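Local coordinates for Cbs-cp12 (Microcystis aeruginosa PCC 7806, PDB 5NMU), which is a CBS-CP12 fusion protein that assembles as a hexamer and is probably involved in the redox regulation of photosynthesis in cyanobacteria, at residues A[17-29]-A[68-80]. Numbering follows the deposited sequence.
Sequences TIRGSATVADAVK and DPKTMRVYEIMAK
Met72 O takes the backbone N-H of Val24 at 2.8 Å in a nearly straight bond (165°), and Thr23 CA also leans on this carbonyl with a CA-H...O contact. In this CBS-domain protein, residues 68-80, in the loop between helices 55-63 and 91-101, pack along the turn before helix 24-34 and the start of that helix. Together with Val74 N to Ala22 O (2.9 Å), the Val24 bond flanks Thr23 and Arg73 as a single non-hydrogen-bonded antiparallel pair. Pro69 O receives Ala25 N from above its carbonyl plane, while Tyr75 N uses an in-plane lone pair of Gly20 O. Thr23 is the N-cap of helix 24-34: chi1 of 63° sets OG1 between the backbone N and carbonyl carbon, where it accepts Asp26 N at 2.9 Å. Its CG2 lies over one face of the Arg73 guanidinium, 3.2 Å from NH1. The Arg73 chain, bent at chi2 (-70°), brings NH1 to Ser21 O in a weak bond, and NH1 and NH2 form salt bridges with Glu147 and Asp148, respectively, of a second subunit. A leucine here would probably leave both carboxylates without their cationic mate and Ser21 O without this donor. At the first turn of the helix the Val24 methyls divide: CG1 packs 3.9 Å from Pro69 CB, while CG2 touches Met72 CB and reaches Ile77 CD1 at 3.8 Å.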
ATOM      1  N   THR A  17     -15.857  -8.732  24.775  1.00 47.71           N
ATOM      2  CA  THR A  17     -15.998  -9.467  23.535  1.00 45.38           C
ATOM      3  C   THR A  17     -17.400  -9.237  22.921  1.00 45.94           C
ATOM      4  O   THR A  17     -18.282  -8.718  23.577  1.00 45.98           O
ATOM      5  CB  THR A  17     -15.761 -10.972  23.734  1.00 44.39           C
ATOM      6  OG1 THR A  17     -16.813 -11.505  24.468  1.00 45.21           O
ATOM      7  CG2 THR A  17     -14.484 -11.266  24.504  1.00 44.24           C
ATOM      8  N   ILE A  18     -17.570  -9.642  21.662  1.00 43.67           N
ATOM      9  CA  ILE A  18     -18.878  -9.639  20.985  1.00 42.89           C
ATOM     10  C   ILE A  18     -18.920 -10.804  20.005  1.00 43.41           C
ATOM     11  O   ILE A  18     -17.853 -11.326  19.559  1.00 42.31           O
ATOM     12  CB  ILE A  18     -19.129  -8.278  20.273  1.00 41.93           C
ATOM     13  CG1 ILE A  18     -20.606  -8.125  19.866  1.00 42.32           C
ATOM     14  CG2 ILE A  18     -18.201  -8.069  19.088  1.00 40.24           C
ATOM     15  CD1 ILE A  18     -20.946  -6.725  19.443  1.00 42.51           C
ATOM     16  N   ARG A  19     -20.108 -11.267  19.677  1.00 42.94           N
ATOM     17  CA  ARG A  19     -20.183 -12.346  18.699  1.00 44.87           C
ATOM     18  C   ARG A  19     -20.091 -11.767  17.290  1.00 43.31           C
ATOM     19  O   ARG A  19     -20.462 -10.630  17.062  1.00 41.43           O
ATOM     20  CB  ARG A  19     -21.444 -13.169  18.889  1.00 49.68           C
ATOM     21  CG  ARG A  19     -21.501 -13.846  20.268  1.00 53.67           C
ATOM     22  CD  ARG A  19     -22.580 -14.935  20.330  1.00 57.89           C
ATOM     23  NE  ARG A  19     -22.171 -16.075  19.512  1.00 61.62           N
ATOM     24  CZ  ARG A  19     -21.251 -16.993  19.861  1.00 65.74           C
ATOM     25  NH1 ARG A  19     -20.632 -16.960  21.056  1.00 66.48           N
ATOM     26  NH2 ARG A  19     -20.957 -17.972  19.009  1.00 66.67           N
ATOM     27  N   GLY A  20     -19.523 -12.547  16.374  1.00 41.44           N
ATOM     28  CA  GLY A  20     -19.461 -12.225  14.982  1.00 40.76           C
ATOM     29  C   GLY A  20     -20.822 -11.989  14.331  1.00 41.87           C
ATOM     30  O   GLY A  20     -20.915 -11.211  13.372  1.00 39.83           O
ATOM     31  N   SER A  21     -21.849 -12.651  14.859  1.00 43.21           N
ATOM     32  CA  SER A  21     -23.210 -12.549  14.376  1.00 45.17           C
ATOM     33  C   SER A  21     -23.923 -11.289  14.829  1.00 45.16           C
ATOM     34  O   SER A  21     -25.016 -11.037  14.378  1.00 47.70           O
ATOM     35  CB  SER A  21     -23.997 -13.753  14.849  1.00 47.67           C
ATOM     36  OG  SER A  21     -23.897 -13.847  16.252  1.00 48.01           O
ATOM     37  N   ALA A  22     -23.334 -10.511  15.746  1.00 44.59           N
ATOM     38  CA  ALA A  22     -24.003  -9.327  16.258  1.00 43.68           C
ATOM     39  C   ALA A  22     -23.999  -8.256  15.182  1.00 42.53           C
ATOM     40  O   ALA A  22     -23.160  -8.277  14.257  1.00 41.21           O
ATOM     41  CB  ALA A  22     -23.303  -8.792  17.481  1.00 43.05           C
ATOM     42  N   THR A  23     -24.898  -7.295  15.337  1.00 42.92           N
ATOM     43  CA  THR A  23     -25.028  -6.211  14.350  1.00 42.15           C
ATOM     44  C   THR A  23     -23.932  -5.200  14.658  1.00 40.90           C
ATOM     45  O   THR A  23     -23.509  -5.071  15.839  1.00 40.42           O
ATOM     46  CB  THR A  23     -26.387  -5.502  14.448  1.00 43.54           C
ATOM     47  OG1 THR A  23     -26.516  -4.869  15.732  1.00 42.66           O
ATOM     48  CG2 THR A  23     -27.553  -6.499  14.236  1.00 44.66           C
ATOM     49  N   VAL A  24     -23.532  -4.442  13.642  1.00 39.17           N
ATOM     50  CA  VAL A  24     -22.570  -3.380  13.830  1.00 38.96           C
ATOM     51  C   VAL A  24     -23.151  -2.349  14.836  1.00 40.57           C
ATOM     52  O   VAL A  24     -22.432  -1.799  15.670  1.00 40.84           O
ATOM     53  CB  VAL A  24     -22.132  -2.800  12.454  1.00 38.54           C
ATOM     54  CG1 VAL A  24     -21.275  -1.532  12.570  1.00 37.42           C
ATOM     55  CG2 VAL A  24     -21.422  -3.863  11.632  1.00 38.32           C
ATOM     56  N   ALA A  25     -24.460  -2.103  14.780  1.00 42.10           N
ATOM     57  CA  ALA A  25     -25.128  -1.270  15.775  1.00 43.24           C
ATOM     58  C   ALA A  25     -24.915  -1.737  17.214  1.00 43.66           C
ATOM     59  O   ALA A  25     -24.735  -0.905  18.127  1.00 45.07           O
ATOM     60  CB  ALA A  25     -26.649  -1.176  15.471  1.00 43.87           C
ATOM     61  N   ASP A  26     -24.993  -3.044  17.441  1.00 44.71           N
ATOM     62  CA  ASP A  26     -24.732  -3.619  18.780  1.00 45.15           C
ATOM     63  C   ASP A  26     -23.313  -3.312  19.179  1.00 42.70           C
ATOM     64  O   ASP A  26     -23.045  -2.902  20.303  1.00 43.31           O
ATOM     65  CB  ASP A  26     -24.975  -5.151  18.827  1.00 46.67           C
ATOM     66  CG  ASP A  26     -26.468  -5.545  18.828  1.00 50.59           C
ATOM     67  OD1 ASP A  26     -27.355  -4.681  19.041  1.00 50.89           O
ATOM     68  OD2 ASP A  26     -26.757  -6.759  18.610  1.00 53.51           O
ATOM     69  N   ALA A  27     -22.384  -3.508  18.251  1.00 42.59           N
ATOM     70  CA  ALA A  27     -20.974  -3.253  18.540  1.00 40.82           C
ATOM     71  C   ALA A  27     -20.800  -1.796  18.916  1.00 41.28           C
ATOM     72  O   ALA A  27     -20.075  -1.492  19.867  1.00 41.11           O
ATOM     73  CB  ALA A  27     -20.088  -3.607  17.357  1.00 40.63           C
ATOM     74  N   VAL A  28     -21.485  -0.898  18.184  1.00 40.70           N
ATOM     75  CA  VAL A  28     -21.316   0.526  18.391  1.00 40.53           C
ATOM     76  C   VAL A  28     -21.822   0.934  19.756  1.00 41.75           C
ATOM     77  O   VAL A  28     -21.180   1.726  20.443  1.00 40.77           O
ATOM     78  CB  VAL A  28     -21.975   1.349  17.269  1.00 40.75           C
ATOM     79  CG1 VAL A  28     -21.996   2.820  17.601  1.00 40.64           C
ATOM     80  CG2 VAL A  28     -21.185   1.151  15.981  1.00 41.25           C
ATOM     81  N   LYS A  29     -22.973   0.395  20.145  1.00 44.51           N
ATOM     82  CA  LYS A  29     -23.560   0.725  21.412  1.00 47.19           C
ATOM     83  C   LYS A  29     -22.661   0.281  22.567  1.00 46.44           C
ATOM     84  O   LYS A  29     -22.485   0.988  23.547  1.00 47.21           O
ATOM     85  CB  LYS A  29     -24.928   0.054  21.528  1.00 51.61           C
ATOM     86  CG  LYS A  29     -25.489   0.040  22.951  1.00 55.93           C
ATOM     87  CD  LYS A  29     -27.016  -0.033  22.979  1.00 60.67           C
ATOM     88  CE  LYS A  29     -27.505  -1.231  22.189  1.00 64.00           C
ATOM     89  NZ  LYS A  29     -28.898  -1.586  22.571  1.00 68.82           N
ATOM     90  N   ASP A  68     -25.916   0.884   6.636  1.00 46.36           N
ATOM     91  CA  ASP A  68     -26.741   0.854   7.839  1.00 47.83           C
ATOM     92  C   ASP A  68     -26.226  -0.126   8.895  1.00 47.10           C
ATOM     93  O   ASP A  68     -26.402  -1.339   8.746  1.00 48.01           O
ATOM     94  CB  ASP A  68     -28.175   0.462   7.479  1.00 50.68           C
ATOM     95  CG  ASP A  68     -29.131   0.544   8.674  1.00 52.32           C
ATOM     96  OD1 ASP A  68     -28.702   0.815   9.831  1.00 52.20           O
ATOM     97  OD2 ASP A  68     -30.332   0.364   8.437  1.00 54.69           O
ATOM     98  N   PRO A  69     -25.670   0.397  10.012  1.00 45.64           N
ATOM     99  CA  PRO A  69     -25.157  -0.511  11.012  1.00 45.49           C
ATOM    100  C   PRO A  69     -26.182  -1.444  11.661  1.00 46.81           C
ATOM    101  O   PRO A  69     -25.783  -2.473  12.276  1.00 46.12           O
ATOM    102  CB  PRO A  69     -24.549   0.437  12.076  1.00 45.24           C
ATOM    103  CG  PRO A  69     -24.485   1.777  11.453  1.00 43.77           C
ATOM    104  CD  PRO A  69     -25.641   1.789  10.506  1.00 44.74           C
ATOM    105  N   LYS A  70     -27.468  -1.112  11.543  1.00 47.08           N
ATOM    106  CA  LYS A  70     -28.519  -1.904  12.201  1.00 49.05           C
ATOM    107  C   LYS A  70     -28.771  -3.198  11.460  1.00 49.85           C
ATOM    108  O   LYS A  70     -29.267  -4.140  12.047  1.00 53.26           O
ATOM    109  CB  LYS A  70     -29.801  -1.076  12.371  1.00 50.22           C
ATOM    110  CG  LYS A  70     -29.605   0.161  13.269  1.00 50.52           C
ATOM    111  CD  LYS A  70     -30.903   0.959  13.524  1.00 52.57           C
ATOM    112  CE  LYS A  70     -31.446   1.640  12.242  1.00 54.92           C
ATOM    113  NZ  LYS A  70     -30.469   2.507  11.463  1.00 53.89           N
ATOM    114  N   THR A  71     -28.389  -3.266  10.190  1.00 51.02           N
ATOM    115  CA  THR A  71     -28.518  -4.489   9.396  1.00 53.07           C
ATOM    116  C   THR A  71     -27.193  -5.140   9.146  1.00 52.66           C
ATOM    117  O   THR A  71     -27.134  -6.357   9.183  1.00 57.90           O
ATOM    118  CB  THR A  71     -29.169  -4.253   8.017  1.00 54.09           C
ATOM    119  OG1 THR A  71     -28.556  -3.121   7.408  1.00 53.00           O
ATOM    120  CG2 THR A  71     -30.664  -4.024   8.148  1.00 55.04           C
ATOM    121  N   MET A  72     -26.127  -4.382   8.907  1.00 53.41           N
ATOM    122  CA  MET A  72     -24.758  -4.997   8.786  1.00 51.01           C
ATOM    123  C   MET A  72     -24.295  -5.780  10.042  1.00 49.97           C
ATOM    124  O   MET A  72     -24.555  -5.374  11.185  1.00 48.20           O
ATOM    125  CB  MET A  72     -23.714  -3.927   8.468  1.00 52.28           C
ATOM    126  CG  MET A  72     -23.682  -3.458   7.027  1.00 54.00           C
ATOM    127  SD  MET A  72     -22.090  -2.685   6.632  1.00 56.03           S
ATOM    128  CE  MET A  72     -21.000  -4.031   6.212  1.00 53.54           C
ATOM    129  N   ARG A  73     -23.560  -6.877   9.827  1.00 47.58           N
ATOM    130  CA  ARG A  73     -23.080  -7.711  10.928  1.00 46.21           C
ATOM    131  C   ARG A  73     -21.573  -7.556  11.116  1.00 43.29           C
ATOM    132  O   ARG A  73     -20.870  -7.164  10.203  1.00 41.57           O
ATOM    133  CB  ARG A  73     -23.405  -9.171  10.656  1.00 48.35           C
ATOM    134  CG  ARG A  73     -24.898  -9.457  10.494  1.00 51.04           C
ATOM    135  CD  ARG A  73     -25.660  -9.329  11.795  1.00 53.13           C
ATOM    136  NE  ARG A  73     -27.081  -9.643  11.615  1.00 56.19           N
ATOM    137  CZ  ARG A  73     -27.963  -9.801  12.596  1.00 57.79           C
ATOM    138  NH1 ARG A  73     -27.623  -9.681  13.884  1.00 58.37           N
ATOM    139  NH2 ARG A  73     -29.205 -10.099  12.282  1.00 59.48           N
ATOM    140  N   VAL A  74     -21.105  -7.873  12.316  1.00 42.20           N
ATOM    141  CA  VAL A  74     -19.707  -7.745  12.685  1.00 40.25           C
ATOM    142  C   VAL A  74     -18.837  -8.613  11.792  1.00 39.58           C
ATOM    143  O   VAL A  74     -17.795  -8.164  11.332  1.00 37.13           O
ATOM    144  CB  VAL A  74     -19.472  -8.082  14.171  1.00 40.99           C
ATOM    145  CG1 VAL A  74     -17.983  -8.237  14.503  1.00 38.94           C
ATOM    146  CG2 VAL A  74     -20.062  -6.978  15.029  1.00 41.98           C
ATOM    147  N   TYR A  75     -19.298  -9.821  11.475  1.00 41.34           N
ATOM    148  CA  TYR A  75     -18.514 -10.682  10.602  1.00 41.58           C
ATOM    149  C   TYR A  75     -18.170 -10.054   9.260  1.00 41.21           C
ATOM    150  O   TYR A  75     -17.127 -10.419   8.679  1.00 39.16           O
ATOM    151  CB  TYR A  75     -19.173 -12.040  10.405  1.00 43.91           C
ATOM    152  CG  TYR A  75     -20.460 -12.071   9.617  1.00 45.44           C
ATOM    153  CD1 TYR A  75     -20.442 -12.084   8.220  1.00 45.84           C
ATOM    154  CD2 TYR A  75     -21.702 -12.177  10.269  1.00 47.76           C
ATOM    155  CE1 TYR A  75     -21.606 -12.192   7.490  1.00 46.51           C
ATOM    156  CE2 TYR A  75     -22.892 -12.257   9.533  1.00 48.07           C
ATOM    157  CZ  TYR A  75     -22.807 -12.242   8.163  1.00 47.74           C
ATOM    158  OH  TYR A  75     -23.908 -12.345   7.448  1.00 49.66           O
ATOM    159  N   GLU A  76     -19.010  -9.127   8.777  1.00 39.90           N
ATOM    160  CA  GLU A  76     -18.726  -8.491   7.501  1.00 40.94           C
ATOM    161  C   GLU A  76     -17.585  -7.485   7.587  1.00 40.02           C
ATOM    162  O   GLU A  76     -17.027  -7.171   6.573  1.00 41.01           O
ATOM    163  CB  GLU A  76     -19.958  -7.795   6.917  1.00 43.28           C
ATOM    164  CG  GLU A  76     -21.195  -8.681   6.739  1.00 45.10           C
ATOM    165  CD  GLU A  76     -22.410  -7.848   6.384  1.00 47.66           C
ATOM    166  OE1 GLU A  76     -22.447  -7.286   5.272  1.00 51.09           O
ATOM    167  OE2 GLU A  76     -23.292  -7.701   7.235  1.00 47.74           O
ATOM    168  N   ILE A  77     -17.247  -6.961   8.771  1.00 39.56           N
ATOM    169  CA  ILE A  77     -16.189  -5.946   8.893  1.00 38.62           C
ATOM    170  C   ILE A  77     -14.951  -6.367   9.722  1.00 38.13           C
ATOM    171  O   ILE A  77     -13.886  -5.752   9.585  1.00 37.11           O
ATOM    172  CB  ILE A  77     -16.735  -4.581   9.378  1.00 38.73           C
ATOM    173  CG1 ILE A  77     -17.414  -4.669  10.714  1.00 39.09           C
ATOM    174  CG2 ILE A  77     -17.747  -4.039   8.364  1.00 40.68           C
ATOM    175  CD1 ILE A  77     -17.652  -3.312  11.359  1.00 38.62           C
ATOM    176  N   MET A  78     -15.095  -7.405  10.551  1.00 38.05           N
ATOM    177  CA  MET A  78     -14.046  -7.819  11.455  1.00 36.88           C
ATOM    178  C   MET A  78     -12.833  -8.355  10.735  1.00 35.59           C
ATOM    179  O   MET A  78     -12.910  -8.722   9.559  1.00 35.77           O
ATOM    180  CB  MET A  78     -14.558  -8.901  12.393  1.00 38.17           C
ATOM    181  CG  MET A  78     -14.718 -10.283  11.782  1.00 38.63           C
ATOM    182  SD  MET A  78     -15.645 -11.339  12.893  1.00 41.53           S
ATOM    183  CE  MET A  78     -15.822 -12.818  11.869  1.00 40.86           C
ATOM    184  N   ALA A  79     -11.755  -8.481  11.506  1.00 33.52           N
ATOM    185  CA  ALA A  79     -10.567  -9.194  11.106  1.00 32.99           C
ATOM    186  C   ALA A  79     -10.509 -10.502  11.859  1.00 33.13           C
ATOM    187  O   ALA A  79     -10.407 -10.513  13.046  1.00 32.38           O
ATOM    188  CB  ALA A  79      -9.329  -8.358  11.402  1.00 32.58           C
ATOM    189  N   LYS A  80     -10.611 -11.620  11.172  1.00 34.18           N
ATOM    190  CA  LYS A  80     -10.653 -12.895  11.854  1.00 34.94           C
ATOM    191  C   LYS A  80     -10.080 -13.870  10.883  1.00 35.90           C
ATOM    192  O   LYS A  80     -10.587 -13.926   9.782  1.00 35.96           O
ATOM    193  CB  LYS A  80     -12.058 -13.324  12.219  1.00 35.53           C
ATOM    194  CG  LYS A  80     -12.103 -14.651  12.977  1.00 36.55           C
ATOM    195  CD  LYS A  80     -13.516 -15.040  13.423  1.00 38.57           C
ATOM    196  CE  LYS A  80     -13.577 -16.456  13.985  1.00 39.39           C
ATOM    197  NZ  LYS A  80     -14.722 -16.567  14.928  1.00 40.84           N
TER